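Local coordinates for sister chromatid cohesion protein (Chaetomium thermophilum, PDB 5T8V) that probably takes part in loading cohesin onto chromatin, this chain being the C-terminal HEAT-repeat part of the loader Scc2, at residues R135-G140 against N150-A155; K202-M207 against R254-D259; E209-V214 against T219-L224; C262-F265 against S270-Q273. All blocks are in the same frame, centred on the assembly; numbering follows the deposited sequence.

Contact 1 of 4, residues R135-G140 against N150-A155; sequences RIMCGG and NAIEQA
Met137 and Ile152 mark the nearest approach of the two backbones, yet their CA atoms still lie 9.6 Å apart, a gap that side chains alone must bridge. Residues 135-140 carry the chain out of helix 120-136 through a type I beta turn from Ile136 to Gly139. Where the helix gives way to the turn, Cys138 N donates to Arg135 O at 2.8 Å. The partner segment 150-155 is regular helix, as the bond from Ala155 N to Ala151 O (2.9 Å) attests, and no hydrogen bond passes between the segments.

The bridge is the thioether of Met137. Its CA-CB bond is aimed at the other helix, and the chain runs straight through chi2 before bending at the sulfur (chi3 -73°), which turns the terminal methyl onto the helix surface. There CE meets Ile152 CG1 at 3.8 Å and, more loosely, Ala151 CB at 4.2 Å. Ile152 does not point its CB at the turn; with CG1 anti to the carbonyl carbon (chi1 -62°) its longer branch swings closer, and the two side chains cross obliquely. Only 94 Å² is buried in all, so this is one methyl group seated on two adjacent helical residues, an apolar touch without directional bonds.

Both Ala151 and Ile152 also pack on Met134, which lies on helix 120-136. Around this hairpin, Ile136 rests on Leu86 and Leu87 of helix 81-96, while helix 190-213 receives Cys138 on Met206 and Ala155 on Met207.

Contact 2 of 4, residues K202-M207 against R254-D259; sequences KLLSMM and RLVAMD
Leu204 and Val256 meet without any ring, amide or guanidinium between them, so the planar group to examine is the carbonyl of Lys202, one turn back from Ser205. Ser205 OG donates to Lys202 O at 3.0 Å from above the carbonyl plane, 42° out of it and away from a lone pair. Met206 N, the regular helical donor, reaches the same oxygen at 2.9 Å from the same face. Ser205 thus spends its hydroxyl on its own helix, and nothing polar spans the interface.

Across it, Val256 makes the contact: its CB points at helix 190-213, and CG1, placed anti to the backbone N (chi1 164°), comes against Leu204 CB at 3.6 Å and the backbone at Ser205 N at 3.8 Å. The methyl therefore lies on the main chain and the root of the leucine, and the isobutyl end of Leu204 is not what touches it. This lets the helices come near, with 6.0 Å between the CA atoms of Ser205 and Val256. Leu231 of helix 218-232 packs against both Leu204 and Ala257. Such close apolar contact between non-consecutive helices, with the intervening helix packed on both, is in keeping with the stacked helices of an alpha-solenoid built from HEAT repeats.

Contact 3 of 4, residues E209-V214 against T219-L224; sequences ELIAKV and TVTNAL
Ile211 and Leu224 point their CB atoms at each other's helix, and their side chains slide past one another in opposite directions. They touch through branch methyls: Ile211 CG2 lies 3.8 Å from Leu224 CD1. The torsions explain the choice of branch. In Ile211, CG1 occupies the crowded position between the backbone N and the carbonyl carbon (chi1 58°), which leaves CG2 anti to the carbonyl carbon and facing helix 218-232. Leu224 has its CG anti to its own carbonyl carbon (chi1 -74°), and from there CD1 reaches over to meet that methyl.

Thr221, one turn earlier than Leu224, offers its methyl to the same group, with CG2 of Thr221 at 4.3 Å from Ile211 CG2. Its hydroxyl is turned to its own helix, where OG1 bonds Glu218 O, so its apolar branch is the one that serves the interface. These two helices follow each other in the chain with only a short connection, forming an alpha-alpha hairpin within the HEAT-repeat solenoid, and the CA atoms of Ile211 and Thr221 stand 7.7 Å apart. Helix 247-267 packs on the pair as well, Ile264 touching both Ile211 and Leu224.

Another flank of helix 190-213 carries a salt bridge, in which Lys213 NZ meets Glu209 OE2 at 3.1 Å. The ammonium group approaches on the anti side of the carboxylate, 34° out of its plane.

Contact 4 of 4, residues C262-F265 against S270-Q273; sequences CQIF and SQRQ
Gln271, at the N-cap position of helix 272-282, reaches back toward Ile264 of the preceding helix: its NE2 stands 4.4 Å from Ile264 CG2, a loose touch. Arg272 follows and carries the contact twice over. Its CG sits above the centre of the Phe265 ring, 3.6 Å from the centroid and 10° off the normal, a CH-pi contact over the face, while CB lies above the CE2-CZ side of the same face, 3.4 Å from Phe265 CE2. From CG to NE the chain is extended, and this delivers NE to Phe265 O at 2.9 Å. The acceptor lies near the guanidinium plane, and the N-H...O angle is 150°. That plane is turned only 15° from the ring. NH2 bonds the next carbonyl, that of Leu266, so two oxygens in the last turn of helix 247-267 share one guanidinium.

A serine at Phe265 would keep the backbone acceptor but would probably strip the arginine's CG of its aromatic support and open a gap beside Leu313, Ile275 and Ile276, which pack on the ring.

A short turn joining two helices, with an arginine from the second bonded to the terminal carbonyls of the first, makes this a tight interhelical connection, consistent with the helical hairpins of a HEAT-repeat solenoid.

Overall arrangement
From the N terminus, contact 1 closes first, joining helix 120-136 to helix 149-172 across nine intervening residues. Helix 190-213 then opens both contact 2 and contact 3. Contact 3 closes almost at once on helix 218-232 and is nested inside the 46-residue loop that contact 2 completes on helix 247-267. That helix continues into contact 4, which follows in series and turns the chain into helix 272-282. No loops cross. Contacts 1 and 3 have centres about 10 Å apart and touch, for example through Ile152 and Val220; contacts 3 and 4 meet at Ile211 and Ile264. Contacts 1, 3 and 4 tie successive helices near the chain's N-terminal end, while contact 2 skips one.

Contact 1 of 4, residues R135-G140 against N150-A155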
loop_
_atom_site.group_PDB
_atom_site.type_symbol
_atom_site.label_atom_id
_atom_site.label_comp_id
_atom_site.label_asym_id
_atom_site.label_seq_id
_atom_site.Cartn_x
_atom_site.Cartn_y
_atom_site.Cartn_z
ATOM N N ARG A 135 -19.025 -60.927 -7.505
ATOM C CA ARG A 135 -19.552 -61.131 -6.159
ATOM C C ARG A 135 -19.268 -62.544 -5.665
ATOM O O ARG A 135 -18.921 -62.741 -4.494
ATOM C CB ARG A 135 -21.049 -60.844 -6.128
ATOM C CG ARG A 135 -21.700 -61.196 -4.805
ATOM C CD ARG A 135 -22.971 -60.406 -4.595
ATOM N NE ARG A 135 -22.697 -58.994 -4.348
ATOM C CZ ARG A 135 -23.614 -58.033 -4.405
ATOM N NH1 ARG A 135 -24.872 -58.324 -4.713
ATOM N NH2 ARG A 135 -23.274 -56.776 -4.163
ATOM N N ILE A 136 -19.408 -63.540 -6.541
ATOM C CA ILE A 136 -19.049 -64.906 -6.172
ATOM C C ILE A 136 -17.587 -64.975 -5.758
ATOM O O ILE A 136 -17.221 -65.718 -4.838
ATOM C CB ILE A 136 -19.359 -65.872 -7.332
ATOM C CG1 ILE A 136 -20.874 -66.039 -7.474
ATOM C CG2 ILE A 136 -18.687 -67.232 -7.106
ATOM C CD1 ILE A 136 -21.302 -66.770 -8.728
ATOM N N MET A 137 -16.726 -64.208 -6.427
ATOM C CA MET A 137 -15.326 -64.133 -6.024
ATOM C C MET A 137 -15.104 -63.249 -4.802
ATOM O O MET A 137 -13.959 -63.119 -4.357
ATOM C CB MET A 137 -14.468 -63.625 -7.185
ATOM C CG MET A 137 -14.107 -64.701 -8.191
ATOM S SD MET A 137 -12.976 -64.120 -9.467
ATOM C CE MET A 137 -14.080 -63.107 -10.443
ATOM N N CYS A 138 -16.157 -62.645 -4.246
ATOM C CA CYS A 138 -16.051 -61.826 -3.043
ATOM C C CYS A 138 -16.693 -62.494 -1.828
ATOM O O CYS A 138 -17.181 -61.809 -0.926
ATOM C CB CYS A 138 -16.680 -60.454 -3.278
ATOM S SG CYS A 138 -15.764 -59.416 -4.424
ATOM N N GLY A 139 -16.691 -63.825 -1.782
ATOM C CA GLY A 139 -17.352 -64.543 -0.708
ATOM C C GLY A 139 -16.413 -65.155 0.312
ATOM O O GLY A 139 -16.861 -65.673 1.339
ATOM N N GLY A 140 -15.110 -65.111 0.044
ATOM C CA GLY A 140 -14.134 -65.682 0.946
ATOM C C GLY A 140 -13.965 -67.183 0.852
ATOM O O GLY A 140 -13.194 -67.750 1.637
ATOM N N ASN A 150 -9.860 -64.920 -16.042
ATOM C CA ASN A 150 -10.532 -64.575 -17.289
ATOM C C ASN A 150 -11.847 -63.851 -17.033
ATOM O O ASN A 150 -12.222 -62.954 -17.794
ATOM C CB ASN A 150 -10.768 -65.834 -18.120
ATOM C CG ASN A 150 -11.372 -65.529 -19.475
ATOM O OD1 ASN A 150 -10.713 -64.962 -20.346
ATOM N ND2 ASN A 150 -12.630 -65.909 -19.661
ATOM N N ALA A 151 -12.568 -64.227 -15.974
ATOM C CA ALA A 151 -13.806 -63.525 -15.650
ATOM C C ALA A 151 -13.523 -62.064 -15.328
ATOM O O ALA A 151 -14.220 -61.160 -15.809
ATOM C CB ALA A 151 -14.515 -64.210 -14.482
ATOM N N ILE A 152 -12.495 -61.812 -14.515
ATOM C CA ILE A 152 -12.073 -60.439 -14.259
ATOM C C ILE A 152 -11.754 -59.738 -15.571
ATOM O O ILE A 152 -12.147 -58.587 -15.787
ATOM C CB ILE A 152 -10.868 -60.416 -13.298
ATOM C CG1 ILE A 152 -11.260 -61.021 -11.947
ATOM C CG2 ILE A 152 -10.364 -58.987 -13.108
ATOM C CD1 ILE A 152 -10.108 -61.215 -10.995
ATOM N N GLU A 153 -11.042 -60.420 -16.471
ATOM C CA GLU A 153 -10.696 -59.809 -17.750
ATOM C C GLU A 153 -11.949 -59.395 -18.516
ATOM O O GLU A 153 -12.028 -58.283 -19.053
ATOM C CB GLU A 153 -9.849 -60.779 -18.575
ATOM C CG GLU A 153 -8.864 -60.098 -19.509
ATOM C CD GLU A 153 -7.790 -59.336 -18.758
ATOM O OE1 GLU A 153 -7.537 -59.671 -17.580
ATOM O OE2 GLU A 153 -7.202 -58.402 -19.342
ATOM N N GLN A 154 -12.945 -60.283 -18.573
ATOM C CA GLN A 154 -14.187 -59.974 -19.272
ATOM C C GLN A 154 -14.887 -58.776 -18.642
ATOM O O GLN A 154 -15.307 -57.846 -19.341
ATOM C CB GLN A 154 -15.106 -61.197 -19.263
ATOM C CG GLN A 154 -14.562 -62.390 -20.032
ATOM C CD GLN A 154 -15.353 -63.661 -19.779
ATOM O OE1 GLN A 154 -15.923 -63.850 -18.702
ATOM N NE2 GLN A 154 -15.392 -64.541 -20.773
ATOM N N ALA A 155 -15.029 -58.785 -17.313
ATOM C CA ALA A 155 -15.665 -57.663 -16.629
ATOM C C ALA A 155 -14.951 -56.356 -16.947
ATOM O O ALA A 155 -15.588 -55.343 -17.266
ATOM C CB ALA A 155 -15.683 -57.918 -15.122
#

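Contact 2 of 4, residues K202-M207 against R254-D259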
loop_
_atom_site.group_PDB
_atom_site.type_symbol
_atom_site.label_atom_id
_atom_site.label_comp_id
_atom_site.label_asym_id
_atom_site.label_seq_id
_atom_site.Cartn_x
_atom_site.Cartn_y
_atom_site.Cartn_z
ATOM N N LYS A 202 -23.495 -50.520 -11.151
ATOM C CA LYS A 202 -23.371 -51.649 -10.236
ATOM C C LYS A 202 -22.145 -52.494 -10.558
ATOM O O LYS A 202 -21.485 -53.015 -9.650
ATOM C CB LYS A 202 -24.642 -52.494 -10.294
ATOM C CG LYS A 202 -25.898 -51.751 -9.866
ATOM C CD LYS A 202 -25.961 -51.564 -8.356
ATOM C CE LYS A 202 -27.268 -50.907 -7.932
ATOM N NZ LYS A 202 -28.474 -51.702 -8.341
ATOM N N LEU A 203 -21.816 -52.640 -11.844
ATOM C CA LEU A 203 -20.630 -53.407 -12.210
ATOM C C LEU A 203 -19.355 -52.686 -11.784
ATOM O O LEU A 203 -18.469 -53.287 -11.164
ATOM C CB LEU A 203 -20.614 -53.676 -13.714
ATOM C CG LEU A 203 -19.384 -54.443 -14.215
ATOM C CD1 LEU A 203 -19.259 -55.794 -13.520
ATOM C CD2 LEU A 203 -19.443 -54.624 -15.722
ATOM N N LEU A 204 -19.238 -51.399 -12.112
ATOM C CA LEU A 204 -18.044 -50.649 -11.731
ATOM C C LEU A 204 -17.828 -50.692 -10.221
ATOM O O LEU A 204 -16.733 -51.019 -9.741
ATOM C CB LEU A 204 -18.164 -49.207 -12.223
ATOM C CG LEU A 204 -18.178 -49.023 -13.744
ATOM C CD1 LEU A 204 -18.686 -47.642 -14.116
ATOM C CD2 LEU A 204 -16.791 -49.239 -14.317
ATOM N N SER A 205 -18.868 -50.365 -9.450
ATOM C CA SER A 205 -18.752 -50.435 -7.999
ATOM C C SER A 205 -18.395 -51.846 -7.551
ATOM O O SER A 205 -17.628 -52.029 -6.595
ATOM C CB SER A 205 -20.055 -49.978 -7.345
ATOM O OG SER A 205 -21.061 -50.966 -7.466
ATOM N N MET A 206 -18.930 -52.859 -8.237
ATOM C CA MET A 206 -18.593 -54.232 -7.882
ATOM C C MET A 206 -17.116 -54.524 -8.116
ATOM O O MET A 206 -16.527 -55.334 -7.393
ATOM C CB MET A 206 -19.452 -55.216 -8.673
ATOM C CG MET A 206 -19.256 -56.669 -8.249
ATOM S SD MET A 206 -19.644 -56.940 -6.506
ATOM C CE MET A 206 -18.200 -57.856 -5.983
ATOM N N MET A 207 -16.506 -53.893 -9.121
ATOM C CA MET A 207 -15.065 -54.037 -9.315
ATOM C C MET A 207 -14.297 -53.350 -8.196
ATOM O O MET A 207 -13.319 -53.907 -7.666
ATOM C CB MET A 207 -14.655 -53.463 -10.672
ATOM C CG MET A 207 -15.327 -54.129 -11.857
ATOM S SD MET A 207 -14.898 -55.870 -12.026
ATOM C CE MET A 207 -13.178 -55.760 -12.512
ATOM N N ARG A 254 -19.688 -40.386 -11.791
ATOM C CA ARG A 254 -18.543 -39.657 -11.249
ATOM C C ARG A 254 -18.183 -40.163 -9.855
ATOM O O ARG A 254 -17.011 -40.430 -9.554
ATOM C CB ARG A 254 -18.854 -38.160 -11.219
ATOM C CG ARG A 254 -17.642 -37.250 -11.335
ATOM C CD ARG A 254 -18.069 -35.820 -11.650
ATOM N NE ARG A 254 -19.048 -35.312 -10.690
ATOM C CZ ARG A 254 -19.755 -34.197 -10.853
ATOM N NH1 ARG A 254 -19.604 -33.460 -11.948
ATOM N NH2 ARG A 254 -20.622 -33.818 -9.923
ATOM N N LEU A 255 -19.189 -40.316 -8.993
ATOM C CA LEU A 255 -18.936 -40.769 -7.628
ATOM C C LEU A 255 -18.329 -42.168 -7.612
ATOM O O LEU A 255 -17.338 -42.421 -6.916
ATOM C CB LEU A 255 -20.230 -40.729 -6.819
ATOM C CG LEU A 255 -20.414 -39.464 -5.984
ATOM C CD1 LEU A 255 -21.863 -39.292 -5.570
ATOM C CD2 LEU A 255 -19.508 -39.518 -4.761
ATOM N N VAL A 256 -18.918 -43.097 -8.370
ATOM C CA VAL A 256 -18.360 -44.447 -8.449
ATOM C C VAL A 256 -16.897 -44.395 -8.868
ATOM O O VAL A 256 -16.053 -45.135 -8.342
ATOM C CB VAL A 256 -19.198 -45.310 -9.412
ATOM C CG1 VAL A 256 -18.443 -46.573 -9.825
ATOM C CG2 VAL A 256 -20.518 -45.682 -8.759
ATOM N N ALA A 257 -16.572 -43.522 -9.826
ATOM C CA ALA A 257 -15.189 -43.406 -10.272
ATOM C C ALA A 257 -14.285 -42.932 -9.142
ATOM O O ALA A 257 -13.191 -43.477 -8.941
ATOM C CB ALA A 257 -15.097 -42.457 -11.465
ATOM N N MET A 258 -14.719 -41.914 -8.396
ATOM C CA MET A 258 -13.925 -41.447 -7.263
ATOM C C MET A 258 -13.677 -42.573 -6.265
ATOM O O MET A 258 -12.548 -42.768 -5.798
ATOM C CB MET A 258 -14.624 -40.270 -6.588
ATOM C CG MET A 258 -14.636 -39.014 -7.435
ATOM S SD MET A 258 -15.432 -37.629 -6.612
ATOM C CE MET A 258 -15.178 -36.332 -7.820
ATOM N N ASP A 259 -14.724 -43.328 -5.929
ATOM C CA ASP A 259 -14.554 -44.464 -5.026
ATOM C C ASP A 259 -13.506 -45.432 -5.561
ATOM O O ASP A 259 -12.629 -45.891 -4.819
ATOM C CB ASP A 259 -15.889 -45.179 -4.825
ATOM C CG ASP A 259 -16.871 -44.362 -4.010
ATOM O OD1 ASP A 259 -16.538 -43.209 -3.662
ATOM O OD2 ASP A 259 -17.976 -44.868 -3.723
#

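Contact 3 of 4, residues E209-V214 against T219-L224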
loop_
_atom_site.group_PDB
_atom_site.type_symbol
_atom_site.label_atom_id
_atom_site.label_comp_id
_atom_site.label_asym_id
_atom_site.label_seq_id
_atom_site.Cartn_x
_atom_site.Cartn_y
_atom_site.Cartn_z
ATOM N N GLU A 209 -15.233 -53.078 -5.219
ATOM C CA GLU A 209 -15.268 -54.046 -4.129
ATOM C C GLU A 209 -14.315 -55.206 -4.392
ATOM O O GLU A 209 -13.604 -55.651 -3.483
ATOM C CB GLU A 209 -16.695 -54.558 -3.933
ATOM C CG GLU A 209 -16.846 -55.594 -2.832
ATOM C CD GLU A 209 -18.276 -56.067 -2.675
ATOM O OE1 GLU A 209 -19.191 -55.372 -3.170
ATOM O OE2 GLU A 209 -18.484 -57.136 -2.061
ATOM N N LEU A 210 -14.278 -55.701 -5.632
ATOM C CA LEU A 210 -13.452 -56.857 -5.963
ATOM C C LEU A 210 -12.002 -56.638 -5.561
ATOM O O LEU A 210 -11.419 -57.444 -4.826
ATOM C CB LEU A 210 -13.534 -57.155 -7.462
ATOM C CG LEU A 210 -12.625 -58.293 -7.957
ATOM C CD1 LEU A 210 -13.251 -59.648 -7.669
ATOM C CD2 LEU A 210 -12.312 -58.140 -9.430
ATOM N N ILE A 211 -11.391 -55.557 -6.050
ATOM C CA ILE A 211 -9.954 -55.392 -5.870
ATOM C C ILE A 211 -9.542 -55.332 -4.403
ATOM O O ILE A 211 -8.349 -55.439 -4.103
ATOM C CB ILE A 211 -9.453 -54.139 -6.621
ATOM C CG1 ILE A 211 -10.179 -52.883 -6.130
ATOM C CG2 ILE A 211 -9.632 -54.328 -8.122
ATOM C CD1 ILE A 211 -9.656 -51.597 -6.744
ATOM N N ALA A 212 -10.493 -55.179 -3.482
ATOM C CA ALA A 212 -10.180 -55.153 -2.059
ATOM C C ALA A 212 -10.201 -56.528 -1.411
ATOM O O ALA A 212 -9.632 -56.690 -0.325
ATOM C CB ALA A 212 -11.166 -54.254 -1.314
ATOM N N LYS A 213 -10.840 -57.514 -2.041
ATOM C CA LYS A 213 -11.029 -58.818 -1.427
ATOM C C LYS A 213 -10.288 -59.944 -2.130
ATOM O O LYS A 213 -10.105 -61.007 -1.528
ATOM C CB LYS A 213 -12.525 -59.159 -1.372
ATOM C CG LYS A 213 -13.344 -58.110 -0.638
ATOM C CD LYS A 213 -14.775 -58.558 -0.414
ATOM C CE LYS A 213 -15.591 -57.461 0.251
ATOM N NZ LYS A 213 -16.998 -57.883 0.508
ATOM N N VAL A 214 -9.856 -59.744 -3.374
ATOM C CA VAL A 214 -9.033 -60.715 -4.084
ATOM C C VAL A 214 -7.827 -59.988 -4.660
ATOM O O VAL A 214 -7.958 -58.895 -5.222
ATOM C CB VAL A 214 -9.819 -61.441 -5.199
ATOM C CG1 VAL A 214 -11.135 -61.988 -4.655
ATOM C CG2 VAL A 214 -10.079 -60.523 -6.391
ATOM N N THR A 219 -1.836 -54.802 -13.879
ATOM C CA THR A 219 -2.395 -54.359 -15.151
ATOM C C THR A 219 -3.904 -54.172 -15.050
ATOM O O THR A 219 -4.465 -53.248 -15.652
ATOM C CB THR A 219 -2.046 -55.361 -16.254
ATOM O OG1 THR A 219 -2.439 -56.679 -15.852
ATOM C CG2 THR A 219 -0.550 -55.347 -16.536
ATOM N N VAL A 220 -4.575 -55.035 -14.283
ATOM C CA VAL A 220 -6.010 -54.880 -14.056
ATOM C C VAL A 220 -6.291 -53.569 -13.334
ATOM O O VAL A 220 -7.131 -52.770 -13.764
ATOM C CB VAL A 220 -6.559 -56.085 -13.270
ATOM C CG1 VAL A 220 -8.010 -55.852 -12.850
ATOM C CG2 VAL A 220 -6.447 -57.355 -14.102
ATOM N N THR A 221 -5.594 -53.329 -12.220
ATOM C CA THR A 221 -5.827 -52.110 -11.454
ATOM C C THR A 221 -5.387 -50.872 -12.222
ATOM O O THR A 221 -5.981 -49.801 -12.055
ATOM C CB THR A 221 -5.102 -52.174 -10.111
ATOM O OG1 THR A 221 -3.692 -52.304 -10.328
ATOM C CG2 THR A 221 -5.600 -53.355 -9.294
ATOM N N ASN A 222 -4.354 -50.988 -13.059
ATOM C CA ASN A 222 -3.975 -49.863 -13.908
ATOM C C ASN A 222 -5.083 -49.540 -14.903
ATOM O O ASN A 222 -5.428 -48.367 -15.106
ATOM C CB ASN A 222 -2.667 -50.172 -14.638
ATOM C CG ASN A 222 -1.443 -49.981 -13.756
ATOM O OD1 ASN A 222 -1.556 -49.727 -12.555
ATOM N ND2 ASN A 222 -0.264 -50.103 -14.353
ATOM N N ALA A 223 -5.664 -50.569 -15.525
ATOM C CA ALA A 223 -6.764 -50.342 -16.454
ATOM C C ALA A 223 -7.965 -49.731 -15.744
ATOM O O ALA A 223 -8.623 -48.832 -16.281
ATOM C CB ALA A 223 -7.151 -51.656 -17.130
ATOM N N LEU A 224 -8.268 -50.206 -14.533
ATOM C CA LEU A 224 -9.374 -49.633 -13.773
ATOM C C LEU A 224 -9.095 -48.180 -13.411
ATOM O O LEU A 224 -10.008 -47.349 -13.414
ATOM C CB LEU A 224 -9.632 -50.459 -12.512
ATOM C CG LEU A 224 -10.303 -51.818 -12.715
ATOM C CD1 LEU A 224 -10.253 -52.636 -11.433
ATOM C CD2 LEU A 224 -11.741 -51.646 -13.180
#

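Contact 4 of 4, residues C262-F265 against S270-Q273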
loop_
_atom_site.group_PDB
_atom_site.type_symbol
_atom_site.label_atom_id
_atom_site.label_comp_id
_atom_site.label_asym_id
_atom_site.label_seq_id
_atom_site.Cartn_x
_atom_site.Cartn_y
_atom_site.Cartn_z
ATOM N N CYS A 262 -9.969 -44.019 -5.229
ATOM C CA CYS A 262 -9.548 -44.073 -3.833
ATOM C C CYS A 262 -9.159 -45.489 -3.434
ATOM O O CYS A 262 -8.186 -45.693 -2.696
ATOM C CB CYS A 262 -10.658 -43.551 -2.923
ATOM S SG CYS A 262 -10.902 -41.776 -3.044
ATOM N N GLN A 263 -9.905 -46.484 -3.914
ATOM C CA GLN A 263 -9.581 -47.868 -3.588
ATOM C C GLN A 263 -8.221 -48.260 -4.150
ATOM O O GLN A 263 -7.356 -48.751 -3.418
ATOM C CB GLN A 263 -10.676 -48.792 -4.109
ATOM C CG GLN A 263 -11.740 -49.075 -3.078
ATOM C CD GLN A 263 -11.329 -50.174 -2.129
ATOM O OE1 GLN A 263 -11.367 -51.348 -2.484
ATOM N NE2 GLN A 263 -10.925 -49.803 -0.921
ATOM N N ILE A 264 -8.014 -48.050 -5.452
ATOM C CA ILE A 264 -6.716 -48.357 -6.049
ATOM C C ILE A 264 -5.606 -47.617 -5.310
ATOM O O ILE A 264 -4.547 -48.184 -5.011
ATOM C CB ILE A 264 -6.726 -48.010 -7.550
ATOM C CG1 ILE A 264 -7.794 -48.833 -8.277
ATOM C CG2 ILE A 264 -5.345 -48.249 -8.168
ATOM C CD1 ILE A 264 -7.988 -48.454 -9.736
ATOM N N PHE A 265 -5.839 -46.340 -4.998
ATOM C CA PHE A 265 -4.842 -45.530 -4.308
ATOM C C PHE A 265 -4.510 -46.098 -2.936
ATOM O O PHE A 265 -3.363 -46.004 -2.485
ATOM C CB PHE A 265 -5.360 -44.096 -4.185
ATOM C CG PHE A 265 -4.409 -43.151 -3.507
ATOM C CD1 PHE A 265 -4.417 -43.008 -2.130
ATOM C CD2 PHE A 265 -3.528 -42.386 -4.249
ATOM C CE1 PHE A 265 -3.552 -42.135 -1.505
ATOM C CE2 PHE A 265 -2.660 -41.508 -3.627
ATOM C CZ PHE A 265 -2.674 -41.382 -2.254
ATOM N N SER A 270 2.898 -48.144 -3.119
ATOM C CA SER A 270 4.083 -47.897 -3.936
ATOM C C SER A 270 3.817 -46.890 -5.048
ATOM O O SER A 270 4.698 -46.095 -5.397
ATOM C CB SER A 270 4.583 -49.216 -4.526
ATOM O OG SER A 270 3.554 -49.877 -5.244
ATOM N N GLN A 271 2.612 -46.902 -5.617
ATOM C CA GLN A 271 2.301 -46.082 -6.782
ATOM C C GLN A 271 1.373 -44.913 -6.461
ATOM O O GLN A 271 0.873 -44.265 -7.387
ATOM C CB GLN A 271 1.691 -46.951 -7.886
ATOM C CG GLN A 271 0.497 -47.792 -7.456
ATOM C CD GLN A 271 0.011 -48.713 -8.562
ATOM O OE1 GLN A 271 0.618 -48.789 -9.631
ATOM N NE2 GLN A 271 -1.090 -49.416 -8.311
ATOM N N ARG A 272 1.147 -44.611 -5.180
ATOM C CA ARG A 272 0.251 -43.514 -4.826
ATOM C C ARG A 272 0.686 -42.213 -5.491
ATOM O O ARG A 272 -0.084 -41.587 -6.230
ATOM C CB ARG A 272 0.194 -43.356 -3.310
ATOM C CG ARG A 272 -0.661 -44.407 -2.639
ATOM C CD ARG A 272 -0.590 -44.305 -1.134
ATOM N NE ARG A 272 -1.377 -45.347 -0.486
ATOM C CZ ARG A 272 -1.329 -45.619 0.812
ATOM N NH1 ARG A 272 -0.527 -44.928 1.611
ATOM N NH2 ARG A 272 -2.084 -46.586 1.313
ATOM N N GLN A 273 1.932 -41.795 -5.244
ATOM C CA GLN A 273 2.452 -40.590 -5.880
ATOM C C GLN A 273 2.254 -40.625 -7.388
ATOM O O GLN A 273 2.036 -39.580 -8.012
ATOM C CB GLN A 273 3.936 -40.417 -5.551
ATOM C CG GLN A 273 4.546 -39.142 -6.114
ATOM C CD GLN A 273 6.034 -39.025 -5.838
ATOM O OE1 GLN A 273 6.631 -39.886 -5.193
ATOM N NE2 GLN A 273 6.642 -37.953 -6.333
#